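Local structure of predicted transcriptional regulator (Clostridium thermocellum, 1XMA) at residues Gly57-Ile60 with Ser61-Arg65. The protein is probably a transcriptional regulator of the PadR-like family that binds DNA as a dimer through a winged helix-turn-helix domain. Residues are numbered along the deposited sequence; the frame is centred on the assembly and turned at random.
Sequences GYEI and SKNIR
Tyr58 and Arg65, two turns apart on one helical surface, meet through their polar ends: Arg65 NH2 donates to Tyr58 OH at 3.0 Å. The hydroxyl lies at the edge of the guanidinium, nearly in its plane, while the N-H points somewhat off the oxygen. Ring and guanidinium planes are 46° apart, which argues against a parallel stack. The tyrosine ring leans along the helix because CG is anti to the backbone N (chi1 -179°). In Arg65, CG lies between the backbone N and the carbonyl carbon (chi1 68°), which turns the chain, extended from CG to NE, back toward the helix start. Lys62 flanks the Tyr58 ring: its CB lies over one face, toward the rim, and its CD touches Tyr58 CE2 at 3.7 Å, so the lysine methylenes pack against the ring. Lys62 CA sits over one face of the guanidinium.

Tyr58 O accepts two bonds from the same face of its plane, from Lys62 N at 3.0 Å and from Ser61 OG at 3.2 Å. Glu59 and Asn63, one turn apart, lie alongside each other and point the same way, with Asn63 ND2 3.5 Å from Glu59 CG. Glu59 OE2 is hydrogen-bonded to Ser55 OG, just ahead of the helix. The buried side carries Ile60 and Ile64, whose CG2 and CD1 respectively approach to 4.0 Å; Ile60 packs on Ile46, Leu79 and Phe83, and Ile64 on Ile45 and Leu49.

Main-chain bonds four residues apart, such as Ile64 N to Ile60 O at 2.9 Å, confirm regular alpha-helix. This amphipathic helix 57-67, packed against helices 35-52 and 76-88, is consistent with the first helix of a PadR-like winged helix-turn-helix, with 76-88 probably the recognition helix and strands 92-96 and 106-110 the wing.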
ATOM      1  N   GLY B  57      11.055  21.989  -0.034  1.00 25.15           N
ATOM      2  CA  GLY B  57      11.634  20.649  -0.174  1.00 25.13           C
ATOM      3  C   GLY B  57      12.337  20.056   1.042  1.00 26.53           C
ATOM      4  O   GLY B  57      11.941  18.990   1.534  1.00 22.65           O
ATOM      5  N   TYR B  58      13.386  20.721   1.539  1.00 26.96           N
ATOM      6  CA  TYR B  58      14.108  20.160   2.682  1.00 27.31           C
ATOM      7  C   TYR B  58      13.298  20.043   3.970  1.00 25.00           C
ATOM      8  O   TYR B  58      13.385  19.032   4.670  1.00 30.22           O
ATOM      9  CB  TYR B  58      15.429  20.860   2.990  1.00 31.77           C
ATOM     10  CG  TYR B  58      16.102  20.167   4.178  1.00 33.24           C
ATOM     11  CD1 TYR B  58      16.531  18.820   4.074  1.00 32.11           C
ATOM     12  CD2 TYR B  58      16.248  20.820   5.417  1.00 32.66           C
ATOM     13  CE1 TYR B  58      17.121  18.164   5.140  1.00 33.63           C
ATOM     14  CE2 TYR B  58      16.838  20.161   6.509  1.00 34.26           C
ATOM     15  CZ  TYR B  58      17.273  18.831   6.354  1.00 34.46           C
ATOM     16  OH  TYR B  58      17.863  18.161   7.401  1.00 35.54           O
ATOM     17  N   GLU B  59      12.526  21.063   4.292  1.00 24.50           N
ATOM     18  CA  GLU B  59      11.647  20.996   5.456  1.00 24.09           C
ATOM     19  C   GLU B  59      10.643  19.842   5.376  1.00 24.28           C
ATOM     20  O   GLU B  59      10.370  19.187   6.377  1.00 24.37           O
ATOM     21  CB  GLU B  59      10.895  22.296   5.612  1.00 24.25           C
ATOM     22  CG  GLU B  59      10.085  22.352   6.879  1.00 27.19           C
ATOM     23  CD  GLU B  59       9.541  23.712   7.139  1.00 28.37           C
ATOM     24  OE1 GLU B  59      10.014  24.332   8.109  1.00 30.99           O
ATOM     25  OE2 GLU B  59       8.655  24.166   6.377  1.00 28.84           O
ATOM     26  N   ILE B  60      10.095  19.607   4.185  1.00 24.16           N
ATOM     27  CA  ILE B  60       9.084  18.553   3.967  1.00 23.82           C
ATOM     28  C   ILE B  60       9.641  17.149   4.221  1.00 23.98           C
ATOM     29  O   ILE B  60       9.050  16.376   4.978  1.00 22.40           O
ATOM     30  CB  ILE B  60       8.435  18.712   2.551  1.00 28.06           C
ATOM     31  CG1 ILE B  60       7.553  19.969   2.548  1.00 26.66           C
ATOM     32  CG2 ILE B  60       7.686  17.425   2.088  1.00 27.82           C
ATOM     33  CD1 ILE B  60       6.690  20.143   1.339  1.00 31.44           C
ATOM     34  N   SER B  61      10.789  16.833   3.610  1.00 26.20           N
ATOM     35  CA  SER B  61      11.465  15.539   3.811  1.00 28.82           C
ATOM     36  C   SER B  61      11.972  15.354   5.246  1.00 28.42           C
ATOM     37  O   SER B  61      11.897  14.255   5.813  1.00 27.48           O
ATOM     38  CB  SER B  61      12.637  15.382   2.840  1.00 33.04           C
ATOM     39  OG  SER B  61      13.679  16.275   3.167  1.00 37.34           O
ATOM     40  N   LYS B  62      12.503  16.426   5.822  1.00 26.52           N
ATOM     41  CA  LYS B  62      12.860  16.418   7.226  1.00 27.03           C
ATOM     42  C   LYS B  62      11.632  16.073   8.071  1.00 24.22           C
ATOM     43  O   LYS B  62      11.705  15.230   8.956  1.00 25.64           O
ATOM     44  CB  LYS B  62      13.454  17.773   7.640  1.00 28.97           C
ATOM     45  CG  LYS B  62      13.919  17.849   9.092  1.00 29.28           C
ATOM     46  CD  LYS B  62      14.710  19.113   9.356  1.00 30.16           C
ATOM     47  CE  LYS B  62      13.775  20.305   9.647  1.00 34.86           C
ATOM     48  NZ  LYS B  62      14.532  21.547  10.088  1.00 36.22           N
ATOM     49  N   ASN B  63      10.510  16.718   7.781  1.00 22.44           N
ATOM     50  CA  ASN B  63       9.276  16.500   8.531  1.00 24.47           C
ATOM     51  C   ASN B  63       8.720  15.080   8.379  1.00 24.45           C
ATOM     52  O   ASN B  63       8.266  14.478   9.360  1.00 26.26           O
ATOM     53  CB  ASN B  63       8.220  17.532   8.145  1.00 26.75           C
ATOM     54  CG  ASN B  63       8.361  18.832   8.924  1.00 29.47           C
ATOM     55  OD1 ASN B  63       8.794  18.825  10.069  1.00 32.83           O
ATOM     56  ND2 ASN B  63       7.987  19.947   8.307  1.00 26.02           N
ATOM     57  N   ILE B  64       8.771  14.546   7.156  1.00 25.42           N
ATOM     58  CA  ILE B  64       8.446  13.128   6.900  1.00 21.76           C
ATOM     59  C   ILE B  64       9.258  12.149   7.776  1.00 23.61           C
ATOM     60  O   ILE B  64       8.668  11.315   8.437  1.00 24.85           O
ATOM     61  CB  ILE B  64       8.555  12.760   5.380  1.00 18.89           C
ATOM     62  CG1 ILE B  64       7.502  13.522   4.570  1.00 18.05           C
ATOM     63  CG2 ILE B  64       8.380  11.264   5.160  1.00 17.86           C
ATOM     64  CD1 ILE B  64       7.762  13.535   3.049  1.00 19.60           C
ATOM     65  N   ARG B  65      10.590  12.251   7.796  1.00 25.53           N
ATOM     66  CA  ARG B  65      11.385  11.284   8.582  1.00 30.70           C
ATOM     67  C   ARG B  65      11.233  11.434  10.093  1.00 29.33           C
ATOM     68  O   ARG B  65      11.236  10.439  10.803  1.00 28.94           O
ATOM     69  CB  ARG B  65      12.869  11.233   8.178  1.00 33.09           C
ATOM     70  CG  ARG B  65      13.684  12.470   8.489  1.00 36.66           C
ATOM     71  CD  ARG B  65      15.209  12.218   8.350  1.00 36.05           C
ATOM     72  NE  ARG B  65      15.921  13.434   8.718  1.00 40.19           N
ATOM     73  CZ  ARG B  65      16.267  14.391   7.852  1.00 44.69           C
ATOM     74  NH1 ARG B  65      15.983  14.264   6.540  1.00 45.51           N
ATOM     75  NH2 ARG B  65      16.891  15.488   8.288  1.00 42.83           N
TER